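Mandelate racemase/muconate lactonizing enzyme, C-terminal domain protein (Paracoccus denitrificans, PDB 4DWD) binds magnesium and, as a member of the enolase superfamily related to mandelate racemase, probably acts as a hydro-lyase. Local coordinates at residues C98-W103 against D271-G276; R138-V143 against A181-E186; G205-V210 against G235-R240; V245-Q250 against K258-S263; T279-C284 against F295-T300. All coordinates share one frame; numbering follows the deposited sequence. Where two conformers were deposited one is given.

Contact 1: C98-W103 against D271-G276; sequences CDIALW and DIVKMG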
# COMPACT_ATOMS: atom_id res chain seq x y z
N CYS B 98 12.32 1.84 -38.84
CA CYS B 98 13.50 1.09 -39.27
C CYS B 98 13.39 -0.38 -38.90
O CYS B 98 13.79 -1.23 -39.68
CB CYS B 98 14.78 1.71 -38.70
SG CYS B 98 15.13 3.37 -39.34
N ASP B 99 12.83 -0.68 -37.72
CA ASP B 99 12.61 -2.06 -37.33
C ASP B 99 11.72 -2.80 -38.31
O ASP B 99 12.01 -3.92 -38.72
CB ASP B 99 11.98 -2.12 -35.94
CG ASP B 99 11.77 -3.54 -35.47
OD1 ASP B 99 12.72 -4.15 -34.94
OD2 ASP B 99 10.66 -4.06 -35.65
N ILE B 100 10.63 -2.15 -38.71
CA ILE B 100 9.67 -2.78 -39.61
C ILE B 100 10.35 -3.06 -40.98
O ILE B 100 10.22 -4.15 -41.55
CB ILE B 100 8.39 -1.93 -39.77
CG1 ILE B 100 7.60 -1.88 -38.46
CG2 ILE B 100 7.50 -2.53 -40.86
CD1 ILE B 100 6.58 -0.75 -38.42
N ALA B 101 11.12 -2.08 -41.46
CA ALA B 101 11.82 -2.24 -42.73
C ALA B 101 12.84 -3.39 -42.68
O ALA B 101 12.96 -4.15 -43.66
CB ALA B 101 12.48 -0.94 -43.14
N LEU B 102 13.56 -3.52 -41.56
CA LEU B 102 14.54 -4.59 -41.42
C LEU B 102 13.89 -5.96 -41.33
O LEU B 102 14.42 -6.93 -41.85
CB LEU B 102 15.50 -4.34 -40.25
CG LEU B 102 16.45 -3.15 -40.48
CD1 LEU B 102 17.30 -2.87 -39.25
CD2 LEU B 102 17.33 -3.33 -41.72
N TRP B 103 12.72 -6.03 -40.69
CA TRP B 103 11.93 -7.27 -40.68
C TRP B 103 11.43 -7.65 -42.05
O TRP B 103 11.40 -8.84 -42.41
CB TRP B 103 10.75 -7.13 -39.72
CG TRP B 103 11.07 -7.66 -38.35
CD1 TRP B 103 11.34 -6.92 -37.20
CD2 TRP B 103 11.15 -9.06 -37.94
NE1 TRP B 103 11.58 -7.76 -36.13
CE2 TRP B 103 11.49 -9.06 -36.51
CE3 TRP B 103 11.00 -10.28 -38.59
CZ2 TRP B 103 11.65 -10.23 -35.78
CZ3 TRP B 103 11.18 -11.46 -37.84
CH2 TRP B 103 11.49 -11.43 -36.47
N ASP B 271 1.22 1.28 -30.38
CA ASP B 271 1.08 1.33 -31.85
C ASP B 271 2.42 1.02 -32.47
O ASP B 271 3.43 1.69 -32.19
CB ASP B 271 0.59 2.74 -32.26
CG ASP B 271 0.31 2.88 -33.74
OD1 ASP B 271 1.04 2.30 -34.56
OD2 ASP B 271 -0.63 3.63 -34.08
N ILE B 272 2.42 0.02 -33.36
CA ILE B 272 3.63 -0.49 -34.00
C ILE B 272 4.44 0.52 -34.82
O ILE B 272 5.65 0.31 -35.04
CB ILE B 272 3.24 -1.74 -34.86
CG1 ILE B 272 4.43 -2.66 -35.16
CG2 ILE B 272 2.47 -1.35 -36.13
CD1 ILE B 272 3.95 -4.07 -35.40
N VAL B 273 3.80 1.61 -35.28
CA VAL B 273 4.53 2.65 -36.01
C VAL B 273 4.84 3.86 -35.14
O VAL B 273 5.52 4.80 -35.59
CB VAL B 273 3.83 3.10 -37.32
CG1 VAL B 273 3.67 1.93 -38.27
CG2 VAL B 273 2.48 3.77 -37.08
N LYS B 274 4.37 3.83 -33.89
CA LYS B 274 4.74 4.86 -32.91
C LYS B 274 5.93 4.47 -32.05
O LYS B 274 6.65 5.34 -31.54
CB LYS B 274 3.56 5.22 -32.00
CG LYS B 274 2.41 5.87 -32.75
CD LYS B 274 1.30 6.25 -31.77
CE LYS B 274 0.08 6.84 -32.47
NZ LYS B 274 0.36 8.21 -33.00
N MSE B 275 6.11 3.17 -31.85
CA MSE B 275 7.15 2.66 -30.95
C MSE B 275 7.38 1.21 -31.28
O MSE B 275 6.46 0.51 -31.73
CB MSE B 275 6.70 2.81 -29.48
CG MSE B 275 5.44 2.02 -29.10
SE MSE B 275 5.84 0.18 -28.50
CE MSE B 275 6.38 0.62 -26.67
N GLY B 276 8.62 0.77 -31.08
CA GLY B 276 8.94 -0.65 -31.04
C GLY B 276 9.04 -1.40 -32.36
O GLY B 276 9.89 -2.27 -32.51
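Ile100 reaches from helix 90-110 to Ile272 and Val273. This joins the N-terminal domain of an enolase-superfamily fold to its barrel domain, at the loop between strand 267-268 and helix 277-291. The CD1 methyl of Ile100 does the touching. It lies 3.7 Å from Ile272 O and 4.0 Å from Val273 CG1. The side chains of Ile100 and Val273 cross obliquely. CG1 of Ile100 stands anti to the carbonyl carbon (chi1 -67°), and the extended second torsion (163°) carries CD1 out to the loop. Ile272 meets it mainly with its backbone, since its CG1 is 4.3 Å from Ile100 CD1. Ala308 of helix 304-314 packs on both isoleucines and helps to bury them.

Asp99 also points at the loop. Asp99 CG and OD2 both come to 3.7 Å from Gly276 O, a contact of packing and not a hydrogen bond. The polar partner of Asp99 OD1 is Thr279 OG1 on helix 277-291, which also bonds Trp103 NE1. Asp99 CG lies in plane at the edge of the Trp103 ring.

The loop is braced from within by an Asx turn. Asp271 OD1 accepts from Val273 N at 2.9 Å, on the anti side of the carboxylate and 24° out of its plane. Asp271 O takes two further donors, Lys274 N at 2.9 Å and Met275 N at 3.1 Å.

Contact 2: R138-V143 against A181-E186; sequences RSVDEV and ARAVRE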
# COMPACT_ATOMS: atom_id res chain seq x y z
N ARG B 138 -19.57 16.30 -34.98
CA ARG B 138 -20.78 15.88 -35.68
C ARG B 138 -22.03 16.08 -34.84
O ARG B 138 -21.96 16.05 -33.61
CB ARG B 138 -20.71 14.40 -36.05
CG ARG B 138 -19.75 14.09 -37.16
CD ARG B 138 -19.88 12.64 -37.59
NE ARG B 138 -19.00 12.41 -38.73
CZ ARG B 138 -17.95 11.61 -38.73
NH1 ARG B 138 -17.66 10.91 -37.65
NH2 ARG B 138 -17.19 11.50 -39.81
N SER B 139 -23.17 16.28 -35.50
CA SER B 139 -24.47 16.14 -34.85
C SER B 139 -24.75 14.65 -34.62
O SER B 139 -24.11 13.78 -35.22
CB SER B 139 -25.57 16.72 -35.73
OG SER B 139 -25.67 15.95 -36.93
N VAL B 140 -25.73 14.35 -33.77
CA VAL B 140 -26.14 12.97 -33.55
C VAL B 140 -26.48 12.25 -34.86
O VAL B 140 -26.03 11.13 -35.09
CB VAL B 140 -27.33 12.87 -32.56
CG1 VAL B 140 -27.88 11.45 -32.50
CG2 VAL B 140 -26.91 13.32 -31.16
N ASP B 141 -27.27 12.89 -35.73
CA ASP B 141 -27.66 12.23 -36.97
C ASP B 141 -26.46 11.97 -37.87
O ASP B 141 -26.43 10.97 -38.58
CB ASP B 141 -28.75 13.02 -37.73
CG ASP B 141 -28.28 14.40 -38.17
OD1 ASP B 141 -27.76 14.54 -39.29
OD2 ASP B 141 -28.43 15.35 -37.37
N GLU B 142 -25.47 12.86 -37.81
CA GLU B 142 -24.25 12.68 -38.60
C GLU B 142 -23.40 11.51 -38.08
O GLU B 142 -22.81 10.76 -38.87
CB GLU B 142 -23.42 13.97 -38.65
CG GLU B 142 -23.98 14.99 -39.62
CD GLU B 142 -23.56 16.42 -39.32
OE1 GLU B 142 -22.72 16.64 -38.42
OE2 GLU B 142 -24.08 17.33 -40.01
N VAL B 143 -23.35 11.35 -36.76
CA VAL B 143 -22.66 10.21 -36.19
C VAL B 143 -23.32 8.92 -36.65
O VAL B 143 -22.66 8.00 -37.15
CB VAL B 143 -22.65 10.27 -34.65
CG1 VAL B 143 -22.04 9.00 -34.08
CG2 VAL B 143 -21.90 11.50 -34.15
N ALA B 181 -23.58 8.23 -28.08
CA ALA B 181 -23.36 6.82 -27.74
C ALA B 181 -24.68 6.03 -27.73
O ALA B 181 -24.74 4.91 -28.23
CB ALA B 181 -22.63 6.69 -26.41
N ARG B 182 -25.73 6.65 -27.19
CA ARG B 182 -27.06 6.03 -27.15
C ARG B 182 -27.60 5.79 -28.55
O ARG B 182 -28.09 4.70 -28.86
CB ARG B 182 -28.04 6.88 -26.32
CG ARG B 182 -29.46 6.32 -26.30
CD ARG B 182 -30.34 7.10 -25.34
NE ARG B 182 -30.16 6.60 -23.98
CZ ARG B 182 -30.87 5.60 -23.44
NH1 ARG B 182 -31.83 5.01 -24.13
NH2 ARG B 182 -30.63 5.22 -22.20
N ALA B 183 -27.49 6.80 -29.41
CA ALA B 183 -28.00 6.68 -30.78
C ALA B 183 -27.28 5.58 -31.56
O ALA B 183 -27.90 4.87 -32.37
CB ALA B 183 -27.88 8.01 -31.49
N VAL B 184 -25.98 5.43 -31.32
CA VAL B 184 -25.20 4.40 -31.98
C VAL B 184 -25.61 3.01 -31.50
O VAL B 184 -25.74 2.09 -32.31
CB VAL B 184 -23.67 4.67 -31.88
CG1 VAL B 184 -22.86 3.47 -32.40
CG2 VAL B 184 -23.31 5.92 -32.69
N ARG B 185 -25.85 2.86 -30.20
CA ARG B 185 -26.37 1.58 -29.68
C ARG B 185 -27.71 1.24 -30.34
O ARG B 185 -27.95 0.10 -30.72
CB ARG B 185 -26.49 1.62 -28.15
CG ARG B 185 -27.33 0.50 -27.55
CD ARG B 185 -26.76 -0.89 -27.82
NE ARG B 185 -25.51 -1.09 -27.09
CZ ARG B 185 -24.61 -2.03 -27.36
NH1 ARG B 185 -24.78 -2.89 -28.36
NH2 ARG B 185 -23.52 -2.11 -26.60
N GLU B 186 -28.58 2.24 -30.47
CA GLU B 186 -29.89 2.01 -31.07
C GLU B 186 -29.78 1.58 -32.54
O GLU B 186 -30.52 0.71 -33.01
CB GLU B 186 -30.78 3.24 -30.90
CG GLU B 186 -31.17 3.45 -29.44
CD GLU B 186 -32.03 4.67 -29.18
OE1 GLU B 186 -32.51 5.30 -30.14
OE2 GLU B 186 -32.24 4.97 -27.98
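Val140 and Val143 meet Ala183 and Val184 through methyl groups, and the tight part of the contact consists of two such pairs. On the buried side, Val143 CG1 lies 3.6 Å from Val184 CG2. These two side chains cross at about a right angle. The methyls come from different branches: CG1 of Val143 is anti to the backbone N (chi1 174°), whereas CG2 of Val184 is anti to the carbonyl carbon. Val184 also packs on Val147 and Tyr219, and Val143 on Asn135. Nearer the surface, Val140 CG1 rests 3.6 Å from Ala183 CB. The small alanine lets the backbones come close here, with Val140 CA 7.1 Å from Ala183 CA.

The elements joined are helix 140-154 and helix 174-188. Each follows a strand of the beta/alpha barrel, and strand 158-162 lies between them in the chain, so they are successive outer helices of the barrel wall.

The solvent side is polar and holds each helix separately. Ser139 and Glu142 form a capping box at the start of helix 140-154. Ser139 OG accepts from Glu142 N at 3.2 Å. In return Ser139 N donates to Glu142 OE1 at 3.0 Å, arriving from above the carboxylate plane, 49° out of it. On the other helix, Arg182 and Glu186 are exposed. Their salt bridge is long, with Arg182 NH1 3.9 Å from Glu186 OE2.

Contact 3: G205-V210 against G235-R240; sequences GGAIRV and GEVAQR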
# COMPACT_ATOMS: atom_id res chain seq x y z
N GLY B 205 -13.62 12.91 -12.99
CA GLY B 205 -15.04 12.88 -12.68
C GLY B 205 -15.90 12.74 -13.93
O GLY B 205 -16.89 12.01 -13.94
N GLY B 206 -15.54 13.47 -14.99
CA GLY B 206 -16.28 13.37 -16.25
C GLY B 206 -16.17 11.97 -16.83
O GLY B 206 -17.14 11.45 -17.40
N ALA B 207 -14.98 11.38 -16.73
CA ALA B 207 -14.75 10.02 -17.23
C ALA B 207 -15.58 8.98 -16.50
O ALA B 207 -16.12 8.07 -17.12
CB ALA B 207 -13.28 9.67 -17.11
N ILE B 208 -15.69 9.10 -15.19
CA ILE B 208 -16.54 8.22 -14.39
C ILE B 208 -18.00 8.36 -14.85
O ILE B 208 -18.70 7.36 -15.08
CB ILE B 208 -16.43 8.52 -12.87
CG1 ILE B 208 -15.00 8.30 -12.37
CG2 ILE B 208 -17.41 7.67 -12.06
CD1 ILE B 208 -14.47 6.90 -12.60
N ARG B 209 -18.44 9.60 -15.00
CA ARG B 209 -19.83 9.87 -15.42
C ARG B 209 -20.13 9.28 -16.81
O ARG B 209 -21.14 8.56 -16.99
CB ARG B 209 -20.08 11.39 -15.41
CG ARG B 209 -21.51 11.79 -15.68
CD ARG B 209 -21.65 13.31 -15.61
NE ARG B 209 -23.05 13.73 -15.65
CZ ARG B 209 -23.82 13.94 -14.58
NH1 ARG B 209 -25.07 14.32 -14.77
NH2 ARG B 209 -23.36 13.78 -13.34
N VAL B 210 -19.27 9.53 -17.78
CA VAL B 210 -19.44 8.94 -19.11
C VAL B 210 -19.34 7.40 -19.05
O VAL B 210 -20.16 6.71 -19.66
CB VAL B 210 -18.45 9.54 -20.12
CG1 VAL B 210 -18.52 8.83 -21.47
CG2 VAL B 210 -18.76 11.01 -20.30
N GLY B 235 -5.23 4.86 -14.71
CA GLY B 235 -5.39 3.57 -14.04
C GLY B 235 -6.45 3.60 -12.95
O GLY B 235 -7.12 2.60 -12.71
N GLU B 236 -6.59 4.74 -12.28
CA GLU B 236 -7.62 4.92 -11.25
C GLU B 236 -9.01 4.79 -11.88
O GLU B 236 -9.88 4.07 -11.35
CB GLU B 236 -7.49 6.28 -10.57
CG GLU B 236 -8.62 6.58 -9.60
CD GLU B 236 -8.44 7.91 -8.90
OE1 GLU B 236 -7.34 8.15 -8.37
OE2 GLU B 236 -9.42 8.70 -8.86
N VAL B 237 -9.20 5.46 -13.01
CA VAL B 237 -10.48 5.41 -13.69
C VAL B 237 -10.74 3.97 -14.14
O VAL B 237 -11.86 3.46 -13.98
CB VAL B 237 -10.54 6.40 -14.88
CG1 VAL B 237 -11.76 6.15 -15.78
CG2 VAL B 237 -10.53 7.83 -14.36
N ALA B 238 -9.69 3.30 -14.65
CA ALA B 238 -9.81 1.90 -15.06
C ALA B 238 -10.28 1.00 -13.90
O ALA B 238 -11.13 0.13 -14.09
CB ALA B 238 -8.48 1.40 -15.63
N GLN B 239 -9.74 1.21 -12.71
CA GLN B 239 -10.10 0.36 -11.59
C GLN B 239 -11.45 0.72 -10.98
O GLN B 239 -12.09 -0.13 -10.39
CB GLN B 239 -9.01 0.37 -10.53
CG GLN B 239 -7.75 -0.36 -10.97
CD GLN B 239 -7.96 -1.85 -11.15
OE1 GLN B 239 -8.56 -2.52 -10.29
NE2 GLN B 239 -7.48 -2.38 -12.27
N ARG B 240 -11.87 1.98 -11.14
CA ARG B 240 -13.13 2.44 -10.55
C ARG B 240 -14.34 1.98 -11.37
O ARG B 240 -15.39 1.75 -10.80
CB ARG B 240 -13.13 3.95 -10.37
CG ARG B 240 -12.29 4.37 -9.17
CD ARG B 240 -12.07 5.87 -9.06
NE ARG B 240 -13.29 6.53 -8.62
CZ ARG B 240 -13.38 7.83 -8.37
NH1 ARG B 240 -12.32 8.61 -8.53
NH2 ARG B 240 -14.54 8.33 -7.96
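Ile208 holds CG1 anti to its carbonyl carbon (chi1 -62°) and bends again at the second torsion, which brings CD1 to Val237 and Arg240. Ile208 has two deposited conformers, and its contacts hold for this one. Arg240 bends at its third torsion (74°), and its guanidinium comes to Glu236, one turn back on its own helix.

Ile208 CD1 lies 3.9 Å from Arg240 CB. It also sits over one face of the guanidinium, offset toward the rim. The two side chains cross at about a right angle. Val237 CG1 touches Ala207 CB at 4.1 Å and Ile208 CD1 at 4.2 Å.

Glu236 OE2 lies at the guanidinium edge, in plane, and forms a salt bridge with Arg240 NH1 at 2.9 Å. Arg240 NH2 bonds Leu241 O of the second subunit. With an alanine in place of Arg240, Ile208 CD1 would still meet CB but is likely to lose the guanidinium face, and Glu236 OE2 and that carbonyl this partner.

Helices 204-216 and 231-240 are adjacent outer helices of the barrel, their segments at 29° to each other. Mostly apolar atoms thus join them; the charged ends pair within helix 231-240 and with the second subunit.

Contact 4: V245-Q250 against K258-S263; sequences VSAGEQ and KDLILS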
# COMPACT_ATOMS: atom_id res chain seq x y z
N VAL B 245 -11.44 0.03 -19.42
CA VAL B 245 -10.72 1.23 -19.81
C VAL B 245 -9.42 0.82 -20.49
O VAL B 245 -8.70 -0.05 -20.00
CB VAL B 245 -10.46 2.13 -18.59
CG1 VAL B 245 -9.45 3.23 -18.91
CG2 VAL B 245 -11.79 2.71 -18.10
N SER B 246 -9.15 1.42 -21.65
CA SER B 246 -7.93 1.11 -22.40
C SER B 246 -7.10 2.35 -22.63
O SER B 246 -7.61 3.46 -22.68
CB SER B 246 -8.28 0.42 -23.74
OG SER B 246 -8.97 1.31 -24.60
N ALA B 247 -5.79 2.15 -22.76
CA ALA B 247 -4.87 3.24 -23.03
C ALA B 247 -3.62 2.61 -23.61
O ALA B 247 -3.57 1.40 -23.78
CB ALA B 247 -4.53 4.00 -21.75
N GLY B 248 -2.63 3.43 -23.91
CA GLY B 248 -1.37 2.93 -24.44
C GLY B 248 -1.00 3.48 -25.80
O GLY B 248 0.15 3.38 -26.21
N GLU B 249 -1.94 4.08 -26.51
CA GLU B 249 -1.62 4.56 -27.85
C GLU B 249 -0.60 5.69 -27.80
O GLU B 249 0.11 5.90 -28.75
CB GLU B 249 -2.86 4.99 -28.62
CG GLU B 249 -3.61 6.14 -28.01
CD GLU B 249 -4.26 7.01 -29.06
OE1 GLU B 249 -4.11 8.25 -28.99
OE2 GLU B 249 -4.91 6.45 -29.96
N GLN B 250 -0.57 6.43 -26.69
CA GLN B 250 0.43 7.49 -26.46
C GLN B 250 1.43 7.06 -25.39
O GLN B 250 1.90 7.88 -24.60
CB GLN B 250 -0.25 8.79 -26.05
CG GLN B 250 -1.16 9.35 -27.13
CD GLN B 250 -1.74 10.69 -26.73
OE1 GLN B 250 -1.05 11.71 -26.74
NE2 GLN B 250 -3.02 10.70 -26.36
N LYS B 258 4.83 -0.76 -18.77
CA LYS B 258 4.80 -1.38 -17.45
C LYS B 258 4.13 -0.45 -16.43
O LYS B 258 3.29 -0.90 -15.65
CB LYS B 258 6.24 -1.75 -17.05
CG LYS B 258 6.40 -2.36 -15.66
CD LYS B 258 6.65 -1.32 -14.56
CE LYS B 258 7.96 -0.55 -14.72
NZ LYS B 258 8.15 0.49 -13.65
N ASP B 259 4.49 0.83 -16.44
CA ASP B 259 3.91 1.79 -15.51
C ASP B 259 2.40 1.95 -15.73
O ASP B 259 1.65 2.09 -14.77
CB ASP B 259 4.61 3.15 -15.62
CG ASP B 259 6.01 3.14 -15.01
OD1 ASP B 259 6.25 2.34 -14.09
OD2 ASP B 259 6.87 3.93 -15.45
N LEU B 260 1.98 1.92 -16.99
CA LEU B 260 0.56 2.03 -17.29
C LEU B 260 -0.20 0.82 -16.73
O LEU B 260 -1.28 0.97 -16.16
CB LEU B 260 0.38 2.18 -18.80
CG LEU B 260 -1.05 2.39 -19.31
CD1 LEU B 260 -1.61 3.72 -18.85
CD2 LEU B 260 -1.04 2.32 -20.83
N ILE B 261 0.38 -0.36 -16.89
CA ILE B 261 -0.23 -1.57 -16.35
C ILE B 261 -0.28 -1.49 -14.81
O ILE B 261 -1.31 -1.78 -14.20
CB ILE B 261 0.56 -2.80 -16.83
CG1 ILE B 261 0.32 -3.00 -18.33
CG2 ILE B 261 0.16 -4.04 -16.03
CD1 ILE B 261 1.22 -4.06 -18.93
N LEU B 262 0.83 -1.07 -14.18
CA LEU B 262 0.83 -1.02 -12.73
C LEU B 262 -0.18 -0.00 -12.18
O LEU B 262 -0.70 -0.18 -11.07
CB LEU B 262 2.25 -0.79 -12.17
CG LEU B 262 3.29 -1.91 -12.36
CD1 LEU B 262 4.56 -1.54 -11.60
CD2 LEU B 262 2.82 -3.31 -12.00
N SER B 263 -0.48 1.03 -12.97
CA SER B 263 -1.45 2.03 -12.54
C SER B 263 -2.86 1.47 -12.45
O SER B 263 -3.71 2.05 -11.77
CB SER B 263 -1.44 3.24 -13.47
OG SER B 263 -2.21 3.02 -14.65
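Leu260 packs on Ala247 and Gly248, and all of the contact between the segments is apolar or van der Waals in kind. CG of Leu260 is anti to the backbone N (chi1 -176°), which extends the side chain from helix 254-263 to the chain leaving strand 244-246. The fork of the leucine straddles Ala247 CB, with CD2 at 4.0 Å and CD1 at 4.1 Å from it. CD2 also lies against the backbone, 3.6 Å from Gly248 N. Gly248 has phi 120°, where a CB would be jammed against the carbonyl O of Ala247.

The polar bonds stay within the segments or lead outside them. Ser263 OG donates to Leu260 O at 2.7 Å, tilted 24° from the carbonyl plane. Gly248 N bonds Glu224 OE2.

The charged groups lie apart from the leucine. Lys258 NZ and Asp259 OD1 form a salt bridge at 2.7 Å. Glu249, next after Gly248, is a calcium ligand in a structure of this protein, together with Asp197 and Glu223. The CB of Glu249 points away from the helix.

The pair of elements is a beta-alpha step of the barrel. Its chemistry is apolar packing on the backbone next to Glu249, while the polar and charged groups find their partners elsewhere.

Contact 5: T279-C284 against F295-T300; sequences TGMMQC and FVPHQT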
# COMPACT_ATOMS: atom_id res chain seq x y z
N THR B 279 9.69 -5.97 -33.44
CA THR B 279 10.47 -6.47 -32.30
C THR B 279 9.90 -5.96 -30.97
O THR B 279 9.67 -6.73 -30.04
CB THR B 279 11.93 -6.05 -32.45
OG1 THR B 279 12.40 -6.50 -33.74
CG2 THR B 279 12.79 -6.67 -31.36
N GLY B 280 9.66 -4.65 -30.89
CA GLY B 280 9.18 -4.06 -29.65
C GLY B 280 7.76 -4.44 -29.32
O GLY B 280 7.41 -4.62 -28.14
N MSE B 281 6.91 -4.57 -30.35
CA MSE B 281 5.52 -4.94 -30.12
C MSE B 281 5.43 -6.36 -29.58
O MSE B 281 4.57 -6.65 -28.73
CB MSE B 281 4.66 -4.70 -31.35
CG MSE B 281 4.50 -3.19 -31.58
SE MSE B 281 3.24 -2.37 -30.30
CE MSE B 281 1.62 -3.13 -31.07
N MSE B 282 6.32 -7.24 -30.03
CA MSE B 282 6.35 -8.60 -29.47
C MSE B 282 6.75 -8.58 -28.01
O MSE B 282 6.20 -9.33 -27.21
CB MSE B 282 7.25 -9.54 -30.28
CG MSE B 282 6.76 -9.78 -31.72
SE MSE B 282 5.09 -10.83 -31.80
CE MSE B 282 5.82 -12.57 -31.31
N GLN B 283 7.69 -7.70 -27.65
CA GLN B 283 8.05 -7.54 -26.23
C GLN B 283 6.89 -7.00 -25.42
O GLN B 283 6.67 -7.42 -24.29
CB GLN B 283 9.27 -6.63 -26.07
CG GLN B 283 10.53 -7.24 -26.67
CD GLN B 283 11.64 -6.23 -26.87
OE1 GLN B 283 11.46 -5.02 -26.65
NE2 GLN B 283 12.80 -6.71 -27.29
N CYS B 284 6.16 -6.03 -25.98
CA CYS B 284 5.00 -5.50 -25.29
C CYS B 284 3.92 -6.56 -25.09
O CYS B 284 3.27 -6.61 -24.03
CB CYS B 284 4.41 -4.31 -26.06
SG CYS B 284 5.45 -2.82 -26.02
N PHE B 295 -4.22 -7.12 -24.98
CA PHE B 295 -3.30 -6.48 -25.92
C PHE B 295 -4.03 -6.17 -27.23
O PHE B 295 -4.37 -7.09 -27.99
CB PHE B 295 -2.09 -7.39 -26.16
CG PHE B 295 -0.99 -6.75 -26.92
CD1 PHE B 295 -0.16 -5.79 -26.32
CD2 PHE B 295 -0.75 -7.11 -28.25
CE1 PHE B 295 0.87 -5.21 -27.02
CE2 PHE B 295 0.30 -6.53 -28.96
CZ PHE B 295 1.10 -5.57 -28.34
N VAL B 296 -4.35 -4.90 -27.45
CA VAL B 296 -5.24 -4.47 -28.54
C VAL B 296 -4.60 -3.24 -29.21
O VAL B 296 -4.95 -2.11 -28.90
CB VAL B 296 -6.67 -4.16 -28.04
CG1 VAL B 296 -7.60 -3.81 -29.20
CG2 VAL B 296 -7.24 -5.33 -27.22
N PRO B 297 -3.64 -3.45 -30.10
CA PRO B 297 -2.85 -2.33 -30.63
C PRO B 297 -3.67 -1.24 -31.30
O PRO B 297 -4.65 -1.52 -32.01
CB PRO B 297 -1.97 -3.00 -31.68
CG PRO B 297 -1.78 -4.39 -31.16
CD PRO B 297 -3.12 -4.75 -30.57
N HIS B 298 -3.25 0.01 -31.09
CA HIS B 298 -3.72 1.13 -31.88
C HIS B 298 -3.05 1.07 -33.23
O HIS B 298 -1.83 0.84 -33.33
CB HIS B 298 -3.34 2.40 -31.14
CG HIS B 298 -3.64 3.68 -31.89
ND1 HIS B 298 -2.79 4.21 -32.79
CD2 HIS B 298 -4.71 4.55 -31.80
CE1 HIS B 298 -3.30 5.36 -33.26
NE2 HIS B 298 -4.48 5.57 -32.66
N GLN B 299 -3.81 1.25 -34.31
CA GLN B 299 -3.19 1.30 -35.64
C GLN B 299 -4.16 1.96 -36.61
O GLN B 299 -5.28 1.50 -36.77
CB GLN B 299 -2.79 -0.10 -36.09
CG GLN B 299 -1.55 -0.15 -36.96
CD GLN B 299 -1.72 0.60 -38.27
OE1 GLN B 299 -1.03 1.60 -38.53
NE2 GLN B 299 -2.65 0.14 -39.09
N THR B 300 -3.73 3.05 -37.24
CA THR B 300 -4.63 3.86 -38.07
C THR B 300 -4.18 3.99 -39.51
O THR B 300 -4.85 4.66 -40.28
CB THR B 300 -4.81 5.27 -37.47
OG1 THR B 300 -3.53 5.92 -37.37
CG2 THR B 300 -5.47 5.18 -36.08
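Phe295 and Pro297 receive the side chains of Met281 and Cys284 from helix 277-291. Phe295 can be followed outward from strand 294-295. Its CB points toward the helix, and CG is anti to the backbone N (chi1 -171°), which carries the ring toward helix 277-291. Val268 of the neighbouring parallel strand 267-268 packs on this side chain. Farther out, CE1 meets Cys284 CB at 3.8 Å and Cys284 C at 3.9 Å. At the tip, CZ has two neighbours: Met281 O at 3.7 Å and the Met281 CE methyl, also at 3.7 Å. Cys284 CB and Met281 O both approach the ring obliquely.

Met281 is a selenomethionine. Its chain bends at the second and third torsions (-75° and -72°), and this folds the terminal methyl toward the loop. The same methyl that touches Phe295 also reaches Pro297, with Met281 CE 3.6 Å from both Pro297 CB and Pro297 CG. Leu313 and Asn309 of helix 304-314 pack on the proline as well.

Replacing Phe295 by an alanine would probably open a gap beside Cys284 and leave the Met281 methyl freer to turn.

Helix 277-291 here packs on the next strand and the loop beyond it, as successive units of a beta/alpha barrel do. His298 follows Pro297 and bonds Asp271 OD2 through ND1, a pairing like the His-Asp dyad of mandelate racemase and its relatives.

Contacts 1 and 5 lie in the interior, while contact 2 sits partly exposed at the barrel wall. Contacts 3 and 4 are both buried, and both reach other subunits. Contact 1 alone joins the N-terminal domain to the barrel; the others link barrel elements. Contact 5 uses helix 277-291 itself, and the loop of contact 1 leads into it; Ile272 CG1 touches Met281 CG at 3.6 Å. Contacts 3 and 4 hold consecutive elements, helix 231-240 and strand 244-246. Contact 2 touches none of the rest; its nearest atoms are about 7 Å from contact 3. Packing of mainly apolar side chains joins the segments in each contact. Polar groups serve a helix cap in contact 2, a neighbouring subunit in contact 3 and a metal ligand, Glu249, within contact 4.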